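Local coordinates for protein PTS system, IIA component (Enterococcus faecalis, PDB 3BED) that probably relays phosphoryl groups as the IIA component of a mannose/sorbose-type sugar phosphotransferase system, at residues A[94-99]-A[124-129]; A[43-48]-A[76-81]; A[7-12]-A[54-59]; A[19-24]-A[34-39]. All blocks are in the same frame, centred on the assembly; numbering follows the deposited sequence.

Contact 1 of 4, residues A[94-99]-A[124-129]; sequences GLNLAM and SAVTTI
N96 reaches A125 and V126 with its amide nitrogen while its amide oxygen caps the helix beginning at L97, a classical N-cap at the dimer interface of this alpha/beta protein. From CB, which heads toward 124-129, the chain turns at chi1 51°, so that CG sits between the backbone N and the carbonyl carbon. That turn folds the amide back over the first helical turn. OD1 of N96 accepts from M99 N over 3.2 Å, with an N-H...O angle of 151°; the donor lies only 19° off the carbonyl plane, so the bond holds the amide in a defined rotation. At the other end of the amide, N96 ND2 stands 3.8 Å from A125 CB and 3.7 Å from V126 CG2, the methyl of V126 that lies beside its own backbone N. The same ND2 donates to the carbonyl of G122 and to G94 O of the second subunit, so this buried nitrogen is well supplied with polar partners despite its methyl neighbours. Beyond V126 the chain runs on to the second subunit, where residues 127-129 form an antiparallel ladder with one of its strands and carry the sheet across the interface. One helical position past L97, A98 meets A125 methyl to methyl, and their CB atoms are tightly packed at 3.5 Å.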
loop_
_atom_site.group_PDB
_atom_site.type_symbol
_atom_site.label_atom_id
_atom_site.label_comp_id
_atom_site.label_asym_id
_atom_site.label_seq_id
_atom_site.Cartn_x
_atom_site.Cartn_y
_atom_site.Cartn_z
ATOM N N GLY A 94 1.560 7.941 -0.172
ATOM C CA GLY A 94 0.793 7.027 -1.000
ATOM C C GLY A 94 1.433 5.646 -1.125
ATOM O O GLY A 94 1.132 4.924 -2.067
ATOM N N LEU A 95 2.273 5.255 -0.150
ATOM C CA LEU A 95 3.016 3.984 -0.227
ATOM C C LEU A 95 2.183 2.826 -0.714
ATOM O O LEU A 95 1.143 2.523 -0.132
ATOM C CB LEU A 95 3.487 3.625 1.194
ATOM C CG LEU A 95 4.215 2.310 1.470
ATOM C CD1 LEU A 95 5.481 2.165 0.640
ATOM C CD2 LEU A 95 4.541 2.151 3.003
ATOM N N ASN A 96 2.660 2.174 -1.784
ATOM C CA ASN A 96 2.128 0.907 -2.212
ATOM C C ASN A 96 3.320 -0.011 -2.503
ATOM O O ASN A 96 4.506 0.417 -2.429
ATOM C CB ASN A 96 1.158 1.014 -3.405
ATOM C CG ASN A 96 1.744 1.803 -4.555
ATOM O OD1 ASN A 96 2.985 1.884 -4.711
ATOM N ND2 ASN A 96 0.830 2.418 -5.389
ATOM N N LEU A 97 3.015 -1.274 -2.737
ATOM C CA LEU A 97 4.105 -2.255 -2.819
ATOM C C LEU A 97 5.033 -1.964 -3.995
ATOM O O LEU A 97 6.247 -2.182 -3.884
ATOM C CB LEU A 97 3.531 -3.666 -2.937
ATOM C CG LEU A 97 4.571 -4.808 -2.801
ATOM C CD1 LEU A 97 5.436 -4.717 -1.527
ATOM C CD2 LEU A 97 3.832 -6.123 -2.800
ATOM N N ALA A 98 4.493 -1.510 -5.126
ATOM C CA ALA A 98 5.369 -1.267 -6.241
ATOM C C ALA A 98 6.416 -0.217 -5.873
ATOM O O ALA A 98 7.579 -0.300 -6.308
ATOM C CB ALA A 98 4.549 -0.804 -7.456
HETATM N N MSE A 99 5.996 0.794 -5.118
HETATM C CA MSE A 99 6.932 1.849 -4.743
HETATM C C MSE A 99 8.038 1.296 -3.872
HETATM O O MSE A 99 9.222 1.669 -4.042
HETATM C CB MSE A 99 6.205 2.987 -4.025
HETATM C CG MSE A 99 5.381 3.826 -4.908
HETATM SE SE MSE A 99 4.160 4.872 -3.766
HETATM C CE MSE A 99 5.599 5.201 -2.378
ATOM N N SER A 124 1.706 4.871 -11.402
ATOM C CA SER A 124 1.518 3.889 -12.490
ATOM C C SER A 124 1.079 2.538 -11.979
ATOM O O SER A 124 0.497 1.716 -12.720
ATOM C CB SER A 124 2.790 3.711 -13.323
ATOM O OG SER A 124 3.095 4.905 -14.020
ATOM N N ALA A 125 1.399 2.288 -10.701
ATOM C CA ALA A 125 1.059 1.011 -10.071
ATOM C C ALA A 125 -0.445 0.816 -9.828
ATOM O O ALA A 125 -0.901 -0.289 -9.512
ATOM C CB ALA A 125 1.777 0.897 -8.734
ATOM N N VAL A 126 -1.175 1.915 -9.817
ATOM C CA VAL A 126 -2.590 1.872 -9.456
ATOM C C VAL A 126 -3.382 1.794 -10.762
ATOM O O VAL A 126 -3.428 2.754 -11.553
ATOM C CB VAL A 126 -3.028 3.114 -8.648
ATOM C CG1 VAL A 126 -4.545 3.096 -8.439
ATOM C CG2 VAL A 126 -2.223 3.232 -7.283
ATOM N N THR A 127 -3.983 0.630 -11.013
ATOM C CA THR A 127 -4.763 0.424 -12.236
ATOM C C THR A 127 -5.873 -0.573 -11.993
ATOM O O THR A 127 -5.788 -1.400 -11.104
ATOM C CB THR A 127 -3.883 -0.128 -13.412
ATOM O OG1 THR A 127 -4.584 -0.026 -14.653
ATOM C CG2 THR A 127 -3.572 -1.579 -13.208
ATOM N N THR A 128 -6.929 -0.465 -12.808
ATOM C CA THR A 128 -7.958 -1.505 -12.836
ATOM C C THR A 128 -7.428 -2.683 -13.668
ATOM O O THR A 128 -6.896 -2.493 -14.754
ATOM C CB THR A 128 -9.306 -0.955 -13.361
ATOM O OG1 THR A 128 -9.741 0.092 -12.497
ATOM C CG2 THR A 128 -10.413 -2.046 -13.349
ATOM N N ILE A 129 -7.583 -3.881 -13.126
ATOM C CA ILE A 129 -7.069 -5.104 -13.719
ATOM C C ILE A 129 -8.167 -5.836 -14.493
ATOM O O ILE A 129 -9.269 -5.980 -14.005
ATOM C CB ILE A 129 -6.517 -5.975 -12.560
ATOM C CG1 ILE A 129 -5.361 -5.225 -11.850
ATOM C CG2 ILE A 129 -6.133 -7.416 -13.050
ATOM C CD1 ILE A 129 -4.015 -5.219 -12.640
#

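Contact 2 of 4, residues A[43-48]-A[76-81]; sequences DGLSGT and CNVAMM
V78 meets the one flat group that takes part in this helix-helix contact, the backbone carbonyl of T48: V78 CG1 lies 3.9 Å from T48 O. No ring or side-chain amide joins in, and the rest is aliphatic packing between two helices that lie against the sheet of a parallel alpha/beta fold. Their short segments, 44-48 and 76-81, approach to 10.3 Å between axes and cross at -53°. V78 is the central residue of the meeting. Its second methyl, V78 CG2, lies 3.8 Å from T48 CG2 and 3.7 Å from L45 CD1, while residues further along helix 44-59, Q49 and L52, cover more of the same valine. L45 extends from the helix with CG opposite its backbone N (chi1 178°), which carries CD1 to the outer margin of the contact. There it also touches the selenomethionine M81, whose chain bends at its third torsion, bringing M81 CE within 3.6 Å of L45 CD1. Both L45 and M81 are exposed, so the apolar patch passes from the buried V78 and T48 to these two solvent-facing side chains. T48 shows how a polar residue can serve such a surface: its methyl is given to V78, and its hydroxyl is turned back on its own helix. T48 OG1 donates to G44 O over 2.7 Å from above the carbonyl plane, and the same oxygen accepts from T48 N.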
loop_
_atom_site.group_PDB
_atom_site.type_symbol
_atom_site.label_atom_id
_atom_site.label_comp_id
_atom_site.label_asym_id
_atom_site.label_seq_id
_atom_site.Cartn_x
_atom_site.Cartn_y
_atom_site.Cartn_z
ATOM N N ASP A 43 0.475 6.376 20.190
ATOM C CA ASP A 43 1.591 7.271 19.924
ATOM C C ASP A 43 1.220 8.733 19.836
ATOM O O ASP A 43 1.862 9.563 20.464
ATOM C CB ASP A 43 2.343 6.888 18.664
ATOM C CG ASP A 43 3.353 5.770 18.905
ATOM O OD1 ASP A 43 3.915 5.600 20.036
ATOM O OD2 ASP A 43 3.578 5.027 17.961
ATOM N N GLY A 44 0.283 9.074 18.956
ATOM C CA GLY A 44 0.070 10.533 18.779
ATOM C C GLY A 44 1.311 11.333 18.359
ATOM O O GLY A 44 2.353 10.745 17.997
ATOM N N LEU A 45 1.216 12.655 18.408
ATOM C CA LEU A 45 2.234 13.480 17.748
ATOM C C LEU A 45 3.638 13.352 18.351
ATOM O O LEU A 45 4.617 13.118 17.628
ATOM C CB LEU A 45 1.801 14.954 17.681
ATOM C CG LEU A 45 2.822 15.909 17.057
ATOM C CD1 LEU A 45 3.099 15.630 15.541
ATOM C CD2 LEU A 45 2.497 17.440 17.300
ATOM N N SER A 46 3.741 13.501 19.658
ATOM C CA SER A 46 5.049 13.513 20.286
ATOM C C SER A 46 5.727 12.157 20.141
ATOM O O SER A 46 6.931 12.093 19.871
ATOM C CB SER A 46 4.939 13.920 21.766
ATOM O OG SER A 46 4.706 15.328 21.887
ATOM N N GLY A 47 4.963 11.074 20.277
ATOM C CA GLY A 47 5.582 9.726 20.205
ATOM C C GLY A 47 6.027 9.399 18.795
ATOM O O GLY A 47 7.037 8.717 18.602
ATOM N N THR A 48 5.260 9.858 17.804
ATOM C CA THR A 48 5.602 9.652 16.416
ATOM C C THR A 48 6.842 10.473 16.065
ATOM O O THR A 48 7.764 9.960 15.418
ATOM C CB THR A 48 4.407 10.032 15.506
ATOM O OG1 THR A 48 3.264 9.250 15.898
ATOM C CG2 THR A 48 4.714 9.685 14.099
ATOM N N CYS A 76 2.828 11.088 7.991
ATOM C CA CYS A 76 3.314 11.937 6.922
ATOM C C CYS A 76 3.648 13.366 7.400
ATOM O O CYS A 76 4.710 13.932 7.035
ATOM C CB CYS A 76 2.325 11.933 5.775
ATOM S SG CYS A 76 3.025 12.635 4.241
ATOM N N ASN A 77 2.778 13.949 8.238
ATOM C CA ASN A 77 3.066 15.305 8.746
ATOM C C ASN A 77 4.387 15.360 9.528
ATOM O O ASN A 77 5.161 16.301 9.440
ATOM C CB ASN A 77 1.934 15.766 9.669
ATOM C CG ASN A 77 0.600 15.902 8.936
ATOM O OD1 ASN A 77 0.559 16.084 7.708
ATOM N ND2 ASN A 77 -0.494 15.871 9.703
ATOM N N VAL A 78 4.627 14.322 10.295
ATOM C CA VAL A 78 5.837 14.257 11.110
ATOM C C VAL A 78 7.088 14.187 10.208
ATOM O O VAL A 78 8.071 14.854 10.481
ATOM C CB VAL A 78 5.742 13.082 12.029
ATOM C CG1 VAL A 78 7.134 12.659 12.611
ATOM C CG2 VAL A 78 4.745 13.387 13.111
ATOM N N ALA A 79 7.002 13.404 9.123
ATOM C CA ALA A 79 8.083 13.307 8.128
ATOM C C ALA A 79 8.296 14.677 7.495
ATOM O O ALA A 79 9.438 15.159 7.416
ATOM C CB ALA A 79 7.755 12.242 7.051
HETATM N N MSE A 80 7.204 15.327 7.068
HETATM C CA MSE A 80 7.279 16.657 6.476
HETATM C C MSE A 80 7.968 17.661 7.419
HETATM O O MSE A 80 8.782 18.486 6.986
HETATM C CB MSE A 80 5.878 17.166 6.144
HETATM C CG MSE A 80 5.919 18.463 5.388
HETATM SE SE MSE A 80 4.128 19.078 4.992
HETATM C CE MSE A 80 3.354 19.034 6.820
HETATM N N MSE A 81 7.614 17.597 8.711
HETATM C CA MSE A 81 8.160 18.549 9.692
HETATM C C MSE A 81 9.689 18.322 9.839
HETATM O O MSE A 81 10.465 19.253 10.043
HETATM C CB MSE A 81 7.489 18.378 11.063
HETATM C CG MSE A 81 6.061 18.957 11.121
HETATM SE SE MSE A 81 5.334 18.770 12.933
HETATM C CE MSE A 81 3.992 17.440 12.510
#

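Contact 3 of 4, residues A[7-12]-A[54-59]; sequences KLILMS and AILKEA
I9 drives a single methyl into the helix opposite. I9 CD1 lies 3.7 Å from I55 CG2 and equally 3.7 Å from L56 CD2, touching branches of two successive helical residues. The two encounters differ in direction: the side chains of I9 and I55 run alongside each other, pointing in opposite directions, whereas I9 and L56 meet at about a right angle. The isoleucine can reach both because its chain is extended, with CD1 anti to CA about the CB-CG1 bond (chi2 175°), so the last methyl stands well clear of the strand. On the helix, the CB of I55 is directed toward the strand, while L56 leaves its backbone to one flank and swings its CD2 methyl back to the isoleucine.

Around this trio lies the second shell. I55 also packs on A35 and V37 of the neighbouring strand, L56 on A82 and Y86, and I9 on T64, so each methyl contact is embedded in a wider apolar layer. The topology explains the position: helix 44-59 belongs to a beta-alpha-beta crossover that leads from strand 35-39 to strand 64-68, and strand 7-13 runs between those two strands beneath it. I9 is held in place by backbone bonds to L65 and L67 in the parallel sheet. The last helical turn is secured by E58 N bonding to A54 O at 3.3 Å and A59 N to I55 O at 3.2 Å, the latter anchored on the very residue whose CG2 touches I9.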
loop_
_atom_site.group_PDB
_atom_site.type_symbol
_atom_site.label_atom_id
_atom_site.label_comp_id
_atom_site.label_asym_id
_atom_site.label_seq_id
_atom_site.Cartn_x
_atom_site.Cartn_y
_atom_site.Cartn_z
ATOM N N LYS A 7 19.131 6.494 2.177
ATOM C CA LYS A 7 18.492 5.645 3.175
ATOM C C LYS A 7 16.955 5.683 3.005
ATOM O O LYS A 7 16.387 6.715 2.589
ATOM C CB LYS A 7 18.870 6.061 4.583
ATOM C CG LYS A 7 20.401 5.886 4.832
ATOM C CD LYS A 7 20.762 4.410 5.090
ATOM C CE LYS A 7 22.272 4.177 5.053
ATOM N NZ LYS A 7 22.614 2.829 4.530
ATOM N N LEU A 8 16.319 4.548 3.280
ATOM C CA LEU A 8 14.843 4.447 3.184
ATOM C C LEU A 8 14.206 4.301 4.543
ATOM O O LEU A 8 14.734 3.605 5.452
ATOM C CB LEU A 8 14.420 3.270 2.310
ATOM C CG LEU A 8 14.921 3.285 0.877
ATOM C CD1 LEU A 8 14.451 1.987 0.217
ATOM C CD2 LEU A 8 14.431 4.501 0.105
ATOM N N ILE A 9 13.050 4.952 4.682
ATOM C CA ILE A 9 12.252 4.851 5.904
ATOM C C ILE A 9 10.822 4.658 5.415
ATOM O O ILE A 9 10.335 5.470 4.627
ATOM C CB ILE A 9 12.335 6.119 6.760
ATOM C CG1 ILE A 9 13.800 6.439 7.138
ATOM C CG2 ILE A 9 11.436 5.930 8.038
ATOM C CD1 ILE A 9 13.998 7.737 7.895
ATOM N N LEU A 10 10.136 3.648 5.915
ATOM C CA LEU A 10 8.681 3.524 5.602
ATOM C C LEU A 10 7.925 3.849 6.862
ATOM O O LEU A 10 8.271 3.360 7.924
ATOM C CB LEU A 10 8.330 2.086 5.133
ATOM C CG LEU A 10 9.185 1.426 4.028
ATOM C CD1 LEU A 10 8.554 0.117 3.617
ATOM C CD2 LEU A 10 9.338 2.350 2.838
HETATM N N MSE A 11 6.868 4.653 6.737
HETATM C CA MSE A 11 6.134 5.125 7.906
HETATM C C MSE A 11 4.672 4.956 7.675
HETATM O O MSE A 11 4.156 5.270 6.589
HETATM C CB MSE A 11 6.377 6.633 8.149
HETATM C CG MSE A 11 7.804 6.981 8.389
HETATM SE SE MSE A 11 7.974 8.859 8.961
HETATM C CE MSE A 11 7.160 8.804 10.618
ATOM N N SER A 12 3.983 4.503 8.728
ATOM C CA SER A 12 2.528 4.372 8.581
ATOM C C SER A 12 1.778 4.432 9.875
ATOM O O SER A 12 2.374 4.252 10.953
ATOM C CB SER A 12 2.129 3.028 7.917
ATOM O OG SER A 12 2.351 1.899 8.759
ATOM N N ALA A 54 14.590 9.439 16.424
ATOM C CA ALA A 54 15.611 8.454 16.817
ATOM C C ALA A 54 16.329 7.889 15.600
ATOM O O ALA A 54 17.558 7.696 15.622
ATOM C CB ALA A 54 14.989 7.372 17.630
ATOM N N ILE A 55 15.578 7.626 14.534
ATOM C CA ILE A 55 16.133 7.109 13.298
ATOM C C ILE A 55 16.961 8.173 12.581
ATOM O O ILE A 55 18.105 7.924 12.162
ATOM C CB ILE A 55 14.989 6.663 12.382
ATOM C CG1 ILE A 55 14.278 5.451 13.009
ATOM C CG2 ILE A 55 15.515 6.343 10.987
ATOM C CD1 ILE A 55 12.914 5.163 12.387
ATOM N N LEU A 56 16.420 9.381 12.464
ATOM C CA LEU A 56 17.120 10.443 11.708
ATOM C C LEU A 56 18.384 10.918 12.438
ATOM O O LEU A 56 19.393 11.251 11.789
ATOM C CB LEU A 56 16.213 11.631 11.455
ATOM C CG LEU A 56 14.997 11.397 10.529
ATOM C CD1 LEU A 56 14.200 12.685 10.390
ATOM C CD2 LEU A 56 15.357 10.893 9.146
ATOM N N LYS A 57 18.317 10.943 13.759
ATOM C CA LYS A 57 19.476 11.366 14.567
ATOM C C LYS A 57 20.602 10.364 14.450
ATOM O O LYS A 57 21.786 10.754 14.408
ATOM C CB LYS A 57 19.105 11.534 16.033
ATOM C CG LYS A 57 18.288 12.762 16.324
ATOM C CD LYS A 57 17.907 12.835 17.811
ATOM C CE LYS A 57 16.937 13.988 18.091
ATOM N NZ LYS A 57 16.374 13.883 19.504
ATOM N N GLU A 58 20.241 9.084 14.413
ATOM C CA GLU A 58 21.210 8.005 14.303
ATOM C C GLU A 58 21.966 8.117 12.972
ATOM O O GLU A 58 23.184 7.860 12.923
ATOM C CB GLU A 58 20.518 6.644 14.440
ATOM C CG GLU A 58 21.377 5.429 14.053
ATOM C CD GLU A 58 22.463 5.099 15.071
ATOM O OE1 GLU A 58 22.463 5.671 16.186
ATOM O OE2 GLU A 58 23.319 4.253 14.742
ATOM N N ALA A 59 21.267 8.504 11.904
ATOM C CA ALA A 59 21.863 8.547 10.571
ATOM C C ALA A 59 22.576 9.861 10.218
ATOM O O ALA A 59 23.441 9.891 9.309
ATOM C CB ALA A 59 20.817 8.210 9.498
#

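Contact 4 of 4, residues A[19-24]-A[34-39]; sequences ETLAST and AAIVSM
L21 and A34 bring the helix and the start of the strand closest, with their CA atoms 7.2 Å apart, and no hydrogen bond joins the two segments. Nearly all the contact is carried by the leucine. With CG placed opposite the backbone N (chi1 -179°), L21 spreads its two methyls over the incoming chain: L21 CD2 lies 3.4 Å from A34 O, and L21 CD1 is 4.1 Å from A34 CB. The same CD1 is close to A34 N, an amide buried here without a polar partner in the model. One strand alternation later I36 comes up from the sheet at a slant to the leucine, I36 CD1 being 3.9 Å from L21 CD2 and just as near to L21 CB. The intervening A35 points the other way, to I55 of helix 44-59, as the alternation of a strand requires.

The helical turn that carries L21 is bound within itself and to other helices. T24 N donates to T20 O over 2.9 Å, while the T24 side chain packs on L97 and A100 of helix 97-105. Residues T20 and S23 of the same helix touch M16 of the second subunit. Helix 16-28 packed in this way on strand 35-39, which bonds alongside strand 7-13, is the first beta-alpha-beta unit of the parallel alpha/beta fold.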
loop_
_atom_site.group_PDB
_atom_site.type_symbol
_atom_site.label_atom_id
_atom_site.label_comp_id
_atom_site.label_asym_id
_atom_site.label_seq_id
_atom_site.Cartn_x
_atom_site.Cartn_y
_atom_site.Cartn_z
ATOM N N GLU A 19 4.850 -4.377 7.453
ATOM C CA GLU A 19 4.567 -5.544 6.623
ATOM C C GLU A 19 4.843 -5.280 5.148
ATOM O O GLU A 19 5.098 -6.209 4.403
ATOM C CB GLU A 19 3.104 -6.024 6.820
ATOM C CG GLU A 19 2.856 -6.528 8.254
ATOM C CD GLU A 19 3.665 -7.782 8.591
ATOM O OE1 GLU A 19 4.252 -8.428 7.668
ATOM O OE2 GLU A 19 3.739 -8.109 9.803
ATOM N N THR A 20 4.759 -4.015 4.735
ATOM C CA THR A 20 5.147 -3.668 3.365
ATOM C C THR A 20 6.629 -4.002 3.143
ATOM O O THR A 20 6.982 -4.586 2.097
ATOM C CB THR A 20 4.854 -2.195 3.052
ATOM O OG1 THR A 20 3.457 -1.949 3.255
ATOM C CG2 THR A 20 5.159 -1.895 1.593
ATOM N N LEU A 21 7.487 -3.621 4.101
ATOM C CA LEU A 21 8.902 -3.991 3.996
ATOM C C LEU A 21 9.088 -5.517 3.959
ATOM O O LEU A 21 9.845 -6.025 3.154
ATOM C CB LEU A 21 9.721 -3.377 5.143
ATOM C CG LEU A 21 11.219 -3.689 5.105
ATOM C CD1 LEU A 21 11.866 -3.196 3.816
ATOM C CD2 LEU A 21 11.930 -3.125 6.353
ATOM N N ALA A 22 8.404 -6.229 4.854
ATOM C CA ALA A 22 8.531 -7.710 4.907
ATOM C C ALA A 22 8.159 -8.327 3.572
ATOM O O ALA A 22 8.887 -9.162 3.052
ATOM C CB ALA A 22 7.668 -8.277 6.014
ATOM N N SER A 23 7.062 -7.871 3.002
ATOM C CA SER A 23 6.621 -8.351 1.683
ATOM C C SER A 23 7.645 -8.015 0.582
ATOM O O SER A 23 7.919 -8.810 -0.319
ATOM C CB SER A 23 5.251 -7.768 1.355
ATOM O OG SER A 23 4.270 -8.281 2.263
ATOM N N THR A 24 8.184 -6.796 0.630
ATOM C CA THR A 24 9.222 -6.372 -0.320
ATOM C C THR A 24 10.424 -7.299 -0.241
ATOM O O THR A 24 10.980 -7.676 -1.249
ATOM C CB THR A 24 9.686 -4.912 -0.006
ATOM O OG1 THR A 24 8.571 -4.032 -0.154
ATOM C CG2 THR A 24 10.792 -4.470 -0.942
ATOM N N ALA A 34 14.991 -0.925 5.089
ATOM C CA ALA A 34 14.415 0.369 5.439
ATOM C C ALA A 34 14.212 0.397 6.920
ATOM O O ALA A 34 13.986 -0.664 7.550
ATOM C CB ALA A 34 13.075 0.624 4.701
ATOM N N ALA A 35 14.352 1.579 7.503
ATOM C CA ALA A 35 13.867 1.767 8.878
ATOM C C ALA A 35 12.356 1.902 8.800
ATOM O O ALA A 35 11.811 2.159 7.730
ATOM C CB ALA A 35 14.488 3.011 9.488
ATOM N N ILE A 36 11.694 1.663 9.928
ATOM C CA ILE A 36 10.223 1.693 9.949
ATOM C C ILE A 36 9.766 2.546 11.099
ATOM O O ILE A 36 10.325 2.458 12.197
ATOM C CB ILE A 36 9.656 0.245 10.198
ATOM C CG1 ILE A 36 10.075 -0.729 9.072
ATOM C CG2 ILE A 36 8.174 0.275 10.386
ATOM C CD1 ILE A 36 9.538 -0.335 7.651
ATOM N N VAL A 37 8.747 3.370 10.864
ATOM C CA VAL A 37 7.950 3.976 11.962
ATOM C C VAL A 37 6.521 3.463 11.866
ATOM O O VAL A 37 5.839 3.659 10.830
ATOM C CB VAL A 37 7.915 5.503 11.905
ATOM C CG1 VAL A 37 7.014 6.078 13.044
ATOM C CG2 VAL A 37 9.337 6.062 11.956
ATOM N N SER A 38 6.111 2.799 12.938
ATOM C CA SER A 38 4.773 2.244 13.103
ATOM C C SER A 38 4.070 3.076 14.158
ATOM O O SER A 38 4.396 2.977 15.373
ATOM C CB SER A 38 4.891 0.801 13.599
ATOM O OG SER A 38 5.441 -0.010 12.559
HETATM N N MSE A 39 3.167 3.960 13.729
HETATM C CA MSE A 39 2.484 4.812 14.707
HETATM C C MSE A 39 1.307 4.054 15.291
HETATM O O MSE A 39 0.330 3.769 14.607
HETATM C CB MSE A 39 1.970 6.114 14.070
HETATM C CG MSE A 39 1.271 6.988 15.118
HETATM SE SE MSE A 39 0.483 8.582 14.332
HETATM C CE MSE A 39 -0.964 7.739 13.517
#

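The four contacts illustrate how one parallel sheet is covered on two sides and then joined to a partner. Contacts 3 and 4, centres about 11 Å apart, share adjacent strands: L10 N lies 2.9 Å from A35 O, a probable hydrogen bond. Contact 2 lies about 12 Å from contact 3, centre to centre, uses the same helix 44-59, and meets it where A79 CB approaches M11 SE at 3.9 Å. Contact 1 stands apart, its centre about 25 Å from that of contact 2 on the opposite side of the chain's centre, yet L95 CD1 lies 4.2 Å from T20 CG2 of contact 4. Contacts 1, 2 and 4 all have residues touching the second subunit; contact 3 belongs to this chain alone.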